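Nird-like protein (PDB 4CH7) catalyses the decarboxylation of siroheme to didecarboxysiroheme, a step in the biosynthesis of heme d1. Local coordinates at residues G35-L38 with K39-K43. Residues are numbered along the deposited sequence; the frame is centred on the assembly and turned at random.
Sequences GKLL and KTIEK
Thr40 grips the carbonyl oxygen of Lys36 twice, four residues back along helix 34-47. Its hydroxyl OG1 donates to Lys36 O over 2.9 Å, and its backbone N reaches the same Lys36 O at 3.2 Å with an N-H...O angle of 154°. The two donors come from opposite faces of the carbonyl plane, each tilted well off it. The hydroxyl can turn back in this way because OG1 lies anti to the carbonyl carbon of Thr40 (chi1 -64°), beside the backbone N. A valine in its place would keep the backbone bond but is likely to leave Lys36 O without its second donor and a methyl group pressed against that oxygen. Neighbouring backbone bonds of the same four-residue spacing run from Lys39 N to Gly35 O (3.1 Å), from Ile41 N to Leu37 O and from Glu42 N to Leu38 O. The helix belongs to the first helix-turn-helix domain of the chain, where it packs against helices 4-11 and 22-30. On the buried side, Leu37 CD1 meets Ile41 CD1 at 3.8 Å, the two side chains crossing at a slant, with Ile8 against both and Leu26 and Ala27 against Leu37. Ile41 CG1, anti to its own carbonyl carbon (chi1 -47°), also presses on Leu37 O. The CG of Glu42 rests against Leu38 O at 3.4 Å. Elsewhere on the helix surface, the exposed Lys36 extends its chain to a long, weak ion pair with Glu4.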
ATOM      1  N   GLY A  35      18.659 -15.297 -21.481  1.00 50.88           N
ATOM      2  CA  GLY A  35      19.476 -14.097 -21.451  1.00 51.66           C
ATOM      3  C   GLY A  35      18.794 -12.949 -22.168  1.00 58.41           C
ATOM      4  O   GLY A  35      18.830 -11.807 -21.707  1.00 53.58           O
ATOM      5  N   LYS A  36      18.159 -13.262 -23.294  1.00 52.89           N
ATOM      6  CA  LYS A  36      17.406 -12.272 -24.050  1.00 45.11           C
ATOM      7  C   LYS A  36      16.187 -11.788 -23.266  1.00 49.16           C
ATOM      8  O   LYS A  36      15.877 -10.595 -23.264  1.00 55.87           O
ATOM      9  CB  LYS A  36      16.976 -12.839 -25.402  1.00 43.78           C
ATOM     10  CG  LYS A  36      16.147 -11.864 -26.222  1.00 44.10           C
ATOM     11  CD  LYS A  36      15.967 -12.341 -27.649  1.00 43.71           C
ATOM     12  CE  LYS A  36      15.177 -11.326 -28.456  1.00 48.26           C
ATOM     13  NZ  LYS A  36      15.030 -11.726 -29.881  1.00 55.66           N
ATOM     14  N   LEU A  37      15.500 -12.716 -22.601  1.00 48.06           N
ATOM     15  CA  LEU A  37      14.370 -12.360 -21.747  1.00 51.99           C
ATOM     16  C   LEU A  37      14.820 -11.395 -20.660  1.00 50.71           C
ATOM     17  O   LEU A  37      14.198 -10.356 -20.451  1.00 46.99           O
ATOM     18  CB  LEU A  37      13.737 -13.603 -21.110  1.00 53.40           C
ATOM     19  CG  LEU A  37      12.723 -13.314 -19.999  1.00 54.39           C
ATOM     20  CD1 LEU A  37      11.521 -12.581 -20.559  1.00 58.44           C
ATOM     21  CD2 LEU A  37      12.288 -14.579 -19.279  1.00 54.87           C
ATOM     22  N   LEU A  38      15.913 -11.746 -19.987  1.00 50.71           N
ATOM     23  CA  LEU A  38      16.462 -10.943 -18.896  1.00 52.94           C
ATOM     24  C   LEU A  38      16.770  -9.500 -19.295  1.00 61.61           C
ATOM     25  O   LEU A  38      16.262  -8.561 -18.678  1.00 61.62           O
ATOM     26  CB  LEU A  38      17.718 -11.607 -18.326  1.00 48.31           C
ATOM     27  CG  LEU A  38      17.483 -12.757 -17.348  1.00 44.91           C
ATOM     28  CD1 LEU A  38      18.796 -13.288 -16.805  1.00 51.53           C
ATOM     29  CD2 LEU A  38      16.582 -12.304 -16.220  1.00 45.11           C
ATOM     30  N   LYS A  39      17.603  -9.328 -20.319  1.00 61.88           N
ATOM     31  CA  LYS A  39      17.995  -7.996 -20.776  1.00 68.41           C
ATOM     32  C   LYS A  39      16.786  -7.163 -21.200  1.00 61.95           C
ATOM     33  O   LYS A  39      16.758  -5.947 -20.996  1.00 64.60           O
ATOM     34  CB  LYS A  39      19.020  -8.087 -21.912  1.00 60.25           C
ATOM     35  CG  LYS A  39      19.433  -6.733 -22.478  1.00 76.53           C
ATOM     36  CD  LYS A  39      20.556  -6.850 -23.492  1.00 85.10           C
ATOM     37  CE  LYS A  39      20.721  -5.555 -24.272  1.00 87.24           C
ATOM     38  NZ  LYS A  39      19.520  -5.254 -25.100  1.00 69.65           N
ATOM     39  N   THR A  40      15.781  -7.824 -21.768  1.00 57.37           N
ATOM     40  CA  THR A  40      14.538  -7.151 -22.129  1.00 58.76           C
ATOM     41  C   THR A  40      13.812  -6.593 -20.894  1.00 61.77           C
ATOM     42  O   THR A  40      13.400  -5.434 -20.898  1.00 62.34           O
ATOM     43  CB  THR A  40      13.602  -8.061 -22.955  1.00 64.14           C
ATOM     44  OG1 THR A  40      14.229  -8.390 -24.203  1.00 52.20           O
ATOM     45  CG2 THR A  40      12.290  -7.351 -23.237  1.00 51.63           C
ATOM     46  N   ILE A  41      13.677  -7.410 -19.845  1.00 52.58           N
ATOM     47  CA  ILE A  41      13.047  -6.979 -18.590  1.00 59.69           C
ATOM     48  C   ILE A  41      13.654  -5.677 -18.089  1.00 52.18           C
ATOM     49  O   ILE A  41      12.937  -4.766 -17.669  1.00 52.83           O
ATOM     50  CB  ILE A  41      13.228  -8.001 -17.444  1.00 52.82           C
ATOM     51  CG1 ILE A  41      12.906  -9.422 -17.898  1.00 59.22           C
ATOM     52  CG2 ILE A  41      12.362  -7.610 -16.245  1.00 49.05           C
ATOM     53  CD1 ILE A  41      11.459  -9.645 -18.195  1.00 56.84           C
ATOM     54  N   GLU A  42      14.983  -5.615 -18.124  1.00 45.76           N
ATOM     55  CA  GLU A  42      15.720  -4.441 -17.683  1.00 61.42           C
ATOM     56  C   GLU A  42      15.244  -3.203 -18.431  1.00 64.97           C
ATOM     57  O   GLU A  42      14.977  -2.173 -17.821  1.00 62.41           O
ATOM     58  CB  GLU A  42      17.220  -4.639 -17.907  1.00 59.51           C
ATOM     59  CG  GLU A  42      17.788  -5.916 -17.298  1.00 79.33           C
ATOM     60  CD  GLU A  42      19.290  -6.023 -17.478  1.00 81.99           C
ATOM     61  OE1 GLU A  42      19.839  -5.311 -18.344  1.00 76.00           O
ATOM     62  OE2 GLU A  42      19.921  -6.819 -16.751  1.00 75.61           O
ATOM     63  N   LYS A  43      15.141  -3.318 -19.754  1.00 65.01           N
ATOM     64  CA  LYS A  43      14.640  -2.236 -20.595  1.00 53.88           C
ATOM     65  C   LYS A  43      13.293  -1.730 -20.104  1.00 66.90           C
ATOM     66  O   LYS A  43      13.079  -0.525 -19.990  1.00 69.78           O
ATOM     67  CB  LYS A  43      14.502  -2.698 -22.046  1.00 68.03           C
ATOM     68  CG  LYS A  43      15.795  -2.717 -22.843  1.00 73.91           C
ATOM     69  CD  LYS A  43      15.514  -3.086 -24.292  1.00 76.54           C
ATOM     70  CE  LYS A  43      16.776  -3.061 -25.135  1.00 78.17           C
ATOM     71  NZ  LYS A  43      16.522  -3.571 -26.512  1.00 94.75           N
TER